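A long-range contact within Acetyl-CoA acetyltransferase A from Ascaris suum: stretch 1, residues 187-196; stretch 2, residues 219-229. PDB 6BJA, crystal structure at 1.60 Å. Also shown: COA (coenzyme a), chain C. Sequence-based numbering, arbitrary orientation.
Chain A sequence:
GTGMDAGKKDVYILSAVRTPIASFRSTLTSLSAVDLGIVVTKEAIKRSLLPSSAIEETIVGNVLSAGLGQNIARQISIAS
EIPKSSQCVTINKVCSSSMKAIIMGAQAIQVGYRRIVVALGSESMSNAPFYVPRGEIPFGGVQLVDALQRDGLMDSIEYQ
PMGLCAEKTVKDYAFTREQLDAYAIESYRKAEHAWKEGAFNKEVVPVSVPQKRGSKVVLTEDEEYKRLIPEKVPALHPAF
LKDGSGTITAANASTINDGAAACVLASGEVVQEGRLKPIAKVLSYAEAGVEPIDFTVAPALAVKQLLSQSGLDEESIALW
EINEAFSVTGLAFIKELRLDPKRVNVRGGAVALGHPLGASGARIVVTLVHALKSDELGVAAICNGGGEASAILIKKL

Stretch 1 (187-196) SYRKAEHAWK
Stretch 2 219-229: LTEDEEYKRLI

A helix that packs against an irregular segment cannot rely on a repeating partner, and it commonly solves the problem by presenting one stripe of side chains and letting the loop fold around them. The contact between residues 187-196 and 219-229 of this acetyltransferase is a compact example, burying 538 Å² summed over both sides. Stretch 1 is helical throughout, with phi near -64° and psi near -42°, and its i to i-4 bonds are regular, from Ala 191 N to Ser 187 O at 3.0 Å through Lys 196 N to Glu 192 O at 2.9 Å. Stretch 2 is extended at Glu 221 (-139/144) and Asp 222 (-53/143), makes a short 3-10 segment at 224-226, and opens again at Leu 228 (-59/131). The two run in opposite senses: the CA atoms of Tyr 188 and Tyr 225 lie 5.6 Å apart, those of Trp 195 and Glu 221 7.8 Å.

The stripe begins at Tyr 188, whose CA-to-CB bond points toward the loop with chi1 m (-81°) and chi2 -85°. Tyr 188 OH donates to Glu 224 OE2 at 2.6 Å, a short bond that Glu 224 reaches with chi1 t and chi2 p, its CA-to-CB bond being sideways. Tyr 188 OH also lies 3.0 Å from N6A of coenzyme A, so the contact borders the ligand. Leu 228 CB sits over one face of the Tyr 188 ring, 3.9 Å from the centroid and 19° off the normal, while Tyr 225 O approaches the edge, 3.3 Å from Tyr 188 CD1.

Arg 189 points away, and one turn after Ser 187 comes Ala 191, pointing toward the loop. Ala 191 CB meets Tyr 225 CB at 3.8 Å, and Ala 191 O lies over one face of the Tyr 225 ring. Glu 192, sideways with chi1 and chi2 both t, contributes chiefly its inner atoms, Glu 192 CA being 3.7 Å from Tyr 225 CE2. His 193 points away.

Trp 195 (chi1 m at -86°, chi2 107°) closes the stripe, again pointing toward the loop. Trp 195 NE1 donates to Asp 222 OD2 at 2.8 Å with an N-H...acceptor angle of 145°, the oxygen lying near the indole plane; Asp 222, with chi1 m, starts sideways but its end comes nearer. Glu 221 CA covers one face of the Trp 195 six-membered ring, 4.0 Å from its centroid and 25° off the normal. The five-membered ring of Trp 195 runs nearly parallel to the ring of Tyr 225 (chi1 p at 80°, chi2 -89°), with planes at 5° and centroids 4.7 Å apart, but the two are slid so that they barely overlap.

Within the loop, Arg 227 N bonds to Glu 224 O at 3.0 Å, and Lys 226 NZ forms a salt bridge with Glu 221 OE1 at 2.9 Å, tying the 3-10 segment to the extended part. The general lesson is that three aromatic rings carry most of the covered area, and two of them, Tyr 188 and Trp 195, also donate one hydrogen bond each across the contact.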

# COMPACT_ATOMS: atom_id res chain seq x y z
N SER A 187 -7.67 -34.15 19.63
CA SER A 187 -7.83 -34.01 18.18
C SER A 187 -6.48 -34.28 17.50
O SER A 187 -6.40 -34.99 16.50
CB SER A 187 -8.38 -32.63 17.83
OG SER A 187 -8.68 -32.56 16.45
N TYR A 188 -5.41 -33.73 18.08
CA TYR A 188 -4.07 -33.94 17.57
C TYR A 188 -3.70 -35.41 17.69
O TYR A 188 -3.08 -35.98 16.79
CB TYR A 188 -3.04 -33.08 18.31
CG TYR A 188 -2.94 -31.64 17.86
CD1 TYR A 188 -2.14 -31.27 16.78
CD2 TYR A 188 -3.63 -30.65 18.53
CE1 TYR A 188 -2.03 -29.95 16.39
CE2 TYR A 188 -3.56 -29.34 18.14
CZ TYR A 188 -2.76 -28.98 17.07
OH TYR A 188 -2.70 -27.65 16.73
N ARG A 189 -4.06 -36.05 18.81
CA ARG A 189 -3.72 -37.47 18.97
C ARG A 189 -4.37 -38.33 17.91
O ARG A 189 -3.72 -39.23 17.33
CB ARG A 189 -4.13 -37.97 20.35
CG ARG A 189 -3.60 -39.37 20.64
CD ARG A 189 -4.29 -39.98 21.84
NE ARG A 189 -5.69 -40.28 21.60
CZ ARG A 189 -6.13 -41.24 20.79
NH1 ARG A 189 -5.27 -42.04 20.15
NH2 ARG A 189 -7.42 -41.43 20.65
N LYS A 190 -5.65 -38.07 17.65
CA LYS A 190 -6.40 -38.85 16.68
C LYS A 190 -5.85 -38.61 15.28
O LYS A 190 -5.78 -39.56 14.49
CB LYS A 190 -7.89 -38.52 16.75
CG LYS A 190 -8.53 -39.05 18.03
CD LYS A 190 -10.05 -38.90 18.02
CE LYS A 190 -10.46 -37.45 17.96
NZ LYS A 190 -11.94 -37.25 18.05
N ALA A 191 -5.44 -37.38 14.99
CA ALA A 191 -4.88 -37.07 13.66
C ALA A 191 -3.57 -37.77 13.48
O ALA A 191 -3.30 -38.34 12.41
CB ALA A 191 -4.70 -35.59 13.49
N GLU A 192 -2.74 -37.73 14.52
CA GLU A 192 -1.43 -38.38 14.46
C GLU A 192 -1.60 -39.90 14.28
O GLU A 192 -0.91 -40.51 13.46
CB GLU A 192 -0.61 -38.09 15.71
CG GLU A 192 0.79 -38.72 15.70
CD GLU A 192 1.57 -38.44 16.97
OE1 GLU A 192 1.00 -37.84 17.92
OE2 GLU A 192 2.77 -38.81 17.03
N HIS A 193 -2.53 -40.48 15.02
CA HIS A 193 -2.80 -41.90 14.94
C HIS A 193 -3.29 -42.28 13.54
O HIS A 193 -2.86 -43.28 12.96
CB HIS A 193 -3.82 -42.31 15.98
CG HIS A 193 -4.02 -43.79 16.06
ND1 HIS A 193 -5.20 -44.40 15.69
CD2 HIS A 193 -3.18 -44.78 16.44
CE1 HIS A 193 -5.08 -45.70 15.84
NE2 HIS A 193 -3.87 -45.96 16.30
N ALA A 194 -4.19 -41.47 12.99
CA ALA A 194 -4.73 -41.71 11.67
C ALA A 194 -3.61 -41.71 10.64
O ALA A 194 -3.55 -42.59 9.78
CB ALA A 194 -5.80 -40.66 11.35
N TRP A 195 -2.72 -40.72 10.71
CA TRP A 195 -1.64 -40.66 9.72
C TRP A 195 -0.67 -41.83 9.93
O TRP A 195 -0.20 -42.41 8.95
CB TRP A 195 -0.92 -39.30 9.78
CG TRP A 195 -1.64 -38.31 8.91
CD1 TRP A 195 -2.41 -37.27 9.31
CD2 TRP A 195 -1.68 -38.32 7.48
NE1 TRP A 195 -2.93 -36.60 8.20
CE2 TRP A 195 -2.48 -37.24 7.07
CE3 TRP A 195 -1.09 -39.14 6.51
CZ2 TRP A 195 -2.73 -36.97 5.72
CZ3 TRP A 195 -1.34 -38.86 5.19
CH2 TRP A 195 -2.15 -37.79 4.81
N LYS A 196 -0.39 -42.20 11.18
CA LYS A 196 0.50 -43.34 11.43
C LYS A 196 -0.05 -44.62 10.81
O LYS A 196 0.70 -45.42 10.22
CB LYS A 196 0.73 -43.51 12.94
CG LYS A 196 1.64 -44.71 13.29
CD LYS A 196 1.66 -45.03 14.79
CE LYS A 196 2.46 -46.32 15.07
NZ LYS A 196 1.62 -47.35 15.75
N LEU A 219 3.66 -32.49 -1.57
CA LEU A 219 3.02 -32.52 -0.26
C LEU A 219 2.12 -33.74 -0.22
O LEU A 219 1.23 -33.88 -1.05
CB LEU A 219 2.23 -31.25 -0.00
CG LEU A 219 1.54 -31.20 1.36
CD1 LEU A 219 2.59 -31.08 2.47
CD2 LEU A 219 0.54 -30.05 1.40
N THR A 220 2.37 -34.64 0.74
CA THR A 220 1.64 -35.90 0.84
C THR A 220 0.89 -36.11 2.16
O THR A 220 0.11 -37.05 2.27
CB THR A 220 2.59 -37.09 0.65
OG1 THR A 220 3.55 -37.10 1.71
CG2 THR A 220 3.27 -36.99 -0.70
N GLU A 221 1.14 -35.24 3.14
CA GLU A 221 0.58 -35.37 4.50
C GLU A 221 0.15 -34.01 5.03
O GLU A 221 0.80 -33.01 4.76
CB GLU A 221 1.61 -35.97 5.48
CG GLU A 221 2.12 -37.32 5.13
CD GLU A 221 2.99 -37.89 6.24
OE1 GLU A 221 3.34 -37.14 7.19
OE2 GLU A 221 3.31 -39.09 6.17
N ASP A 222 -0.93 -33.98 5.80
CA ASP A 222 -1.34 -32.79 6.51
C ASP A 222 -0.19 -32.26 7.35
O ASP A 222 0.58 -33.04 7.92
CB ASP A 222 -2.54 -33.09 7.41
CG ASP A 222 -3.77 -33.55 6.64
OD1 ASP A 222 -4.06 -33.01 5.54
OD2 ASP A 222 -4.46 -34.46 7.14
N GLU A 223 -0.07 -30.94 7.44
CA GLU A 223 1.04 -30.32 8.17
C GLU A 223 0.73 -29.93 9.60
O GLU A 223 1.61 -29.99 10.45
CB GLU A 223 1.52 -29.07 7.42
CG GLU A 223 2.09 -29.36 6.06
CD GLU A 223 2.86 -28.20 5.43
OE1 GLU A 223 2.51 -27.02 5.70
OE2 GLU A 223 3.83 -28.47 4.68
N GLU A 224 -0.48 -29.47 9.89
CA GLU A 224 -0.73 -28.83 11.18
C GLU A 224 -0.57 -29.77 12.35
O GLU A 224 -0.12 -29.34 13.42
CB GLU A 224 -2.12 -28.21 11.22
CG GLU A 224 -2.58 -27.74 12.63
CD GLU A 224 -1.67 -26.69 13.30
OE1 GLU A 224 -1.02 -25.89 12.57
OE2 GLU A 224 -1.64 -26.65 14.57
N TYR A 225 -0.94 -31.03 12.20
CA TYR A 225 -1.02 -31.91 13.37
C TYR A 225 0.36 -32.17 13.96
O TYR A 225 0.47 -32.55 15.13
CB TYR A 225 -1.72 -33.23 13.02
CG TYR A 225 -0.85 -34.25 12.31
CD1 TYR A 225 -0.74 -34.26 10.93
CD2 TYR A 225 -0.15 -35.21 13.03
CE1 TYR A 225 0.05 -35.18 10.28
CE2 TYR A 225 0.64 -36.14 12.39
CZ TYR A 225 0.74 -36.12 11.02
OH TYR A 225 1.53 -37.06 10.37
N LYS A 226 1.40 -31.95 13.16
CA LYS A 226 2.78 -32.15 13.62
C LYS A 226 3.31 -31.00 14.47
O LYS A 226 4.39 -31.11 15.07
CB LYS A 226 3.71 -32.38 12.43
CG LYS A 226 3.28 -33.55 11.56
CD LYS A 226 4.17 -33.70 10.34
CE LYS A 226 3.39 -34.18 9.12
NZ LYS A 226 4.27 -34.52 7.98
N ARG A 227 2.56 -29.91 14.55
CA ARG A 227 3.05 -28.67 15.14
C ARG A 227 2.70 -28.51 16.61
O ARG A 227 3.11 -27.53 17.23
CB ARG A 227 2.52 -27.46 14.37
CG ARG A 227 2.91 -27.54 12.94
CD ARG A 227 2.84 -26.23 12.18
NE ARG A 227 3.37 -26.52 10.85
CZ ARG A 227 3.83 -25.62 9.98
NH1 ARG A 227 3.82 -24.32 10.27
NH2 ARG A 227 4.28 -26.05 8.82
N LEU A 228 1.96 -29.45 17.17
CA LEU A 228 1.60 -29.38 18.59
C LEU A 228 2.86 -29.36 19.46
O LEU A 228 3.76 -30.18 19.27
CB LEU A 228 0.72 -30.57 18.99
CG LEU A 228 0.36 -30.68 20.47
CD1 LEU A 228 -0.56 -29.53 20.86
CD2 LEU A 228 -0.27 -32.04 20.78
N ILE A 229 2.91 -28.42 20.40
CA ILE A 229 3.92 -28.43 21.46
C ILE A 229 3.16 -28.63 22.76
O ILE A 229 2.68 -27.66 23.34
CB ILE A 229 4.72 -27.11 21.51
CG1 ILE A 229 5.33 -26.79 20.14
CG2 ILE A 229 5.82 -27.19 22.56
CD1 ILE A 229 5.77 -25.35 20.02
N1A COA C . 0.47 -26.22 20.67
C2A COA C . 1.27 -25.48 21.46
N3A COA C . 1.47 -24.16 21.28
C4A COA C . 0.87 -23.50 20.27
C5A COA C . -0.03 -24.23 19.37
C6A COA C . -0.20 -25.68 19.63
N6A COA C . -1.01 -26.44 18.87
N7A COA C . -0.48 -23.33 18.48
C8A COA C . 0.08 -22.13 18.78
N9A COA C . 0.88 -22.23 19.87
C1B COA C . 1.70 -21.17 20.52
C2B COA C . 2.83 -20.77 19.60
O2B COA C . 4.06 -21.42 19.95
C3B COA C . 2.97 -19.27 19.76
O3B COA C . 4.23 -19.00 20.40
P3B COA C . 4.46 -18.32 21.84
O7A COA C . 3.57 -19.01 22.85
O8A COA C . 5.91 -18.52 22.22
O9A COA C . 4.13 -16.85 21.77
C4B COA C . 1.69 -18.82 20.45
O4B COA C . 0.94 -19.99 20.82
C5B COA C . 0.83 -18.03 19.48
O5B COA C . 0.46 -18.94 18.45
P1A COA C . 0.76 -18.70 16.89
O1A COA C . 2.20 -18.33 16.63
O2A COA C . 0.39 -19.93 16.09
O3A COA C . -0.14 -17.47 16.43
P2A COA C . 0.27 -16.66 15.10
O4A COA C . 1.57 -15.92 15.32
O5A COA C . 0.35 -17.58 13.90
O6A COA C . -0.95 -15.63 14.92
CBP COA C . -2.95 -15.84 13.69
CCP COA C . -2.27 -16.16 15.00
CDP COA C . -2.95 -14.33 13.54
CEP COA C . -2.17 -16.38 12.49
CAP COA C . -4.43 -16.27 13.76
OAP COA C . -5.10 -15.73 12.62
C9P COA C . -4.63 -17.77 13.82
O9P COA C . -3.73 -18.55 13.55
N8P COA C . -5.81 -18.27 14.19
C7P COA C . -6.97 -17.48 14.57
C6P COA C . -7.99 -18.37 15.26
C5P COA C . -9.19 -18.49 14.37
O5P COA C . -10.17 -17.76 14.52
N4P COA C . -9.10 -19.39 13.40
C3P COA C . -10.16 -19.53 12.42
C2P COA C . -11.15 -20.63 12.71
S1P COA C . -12.83 -20.02 12.45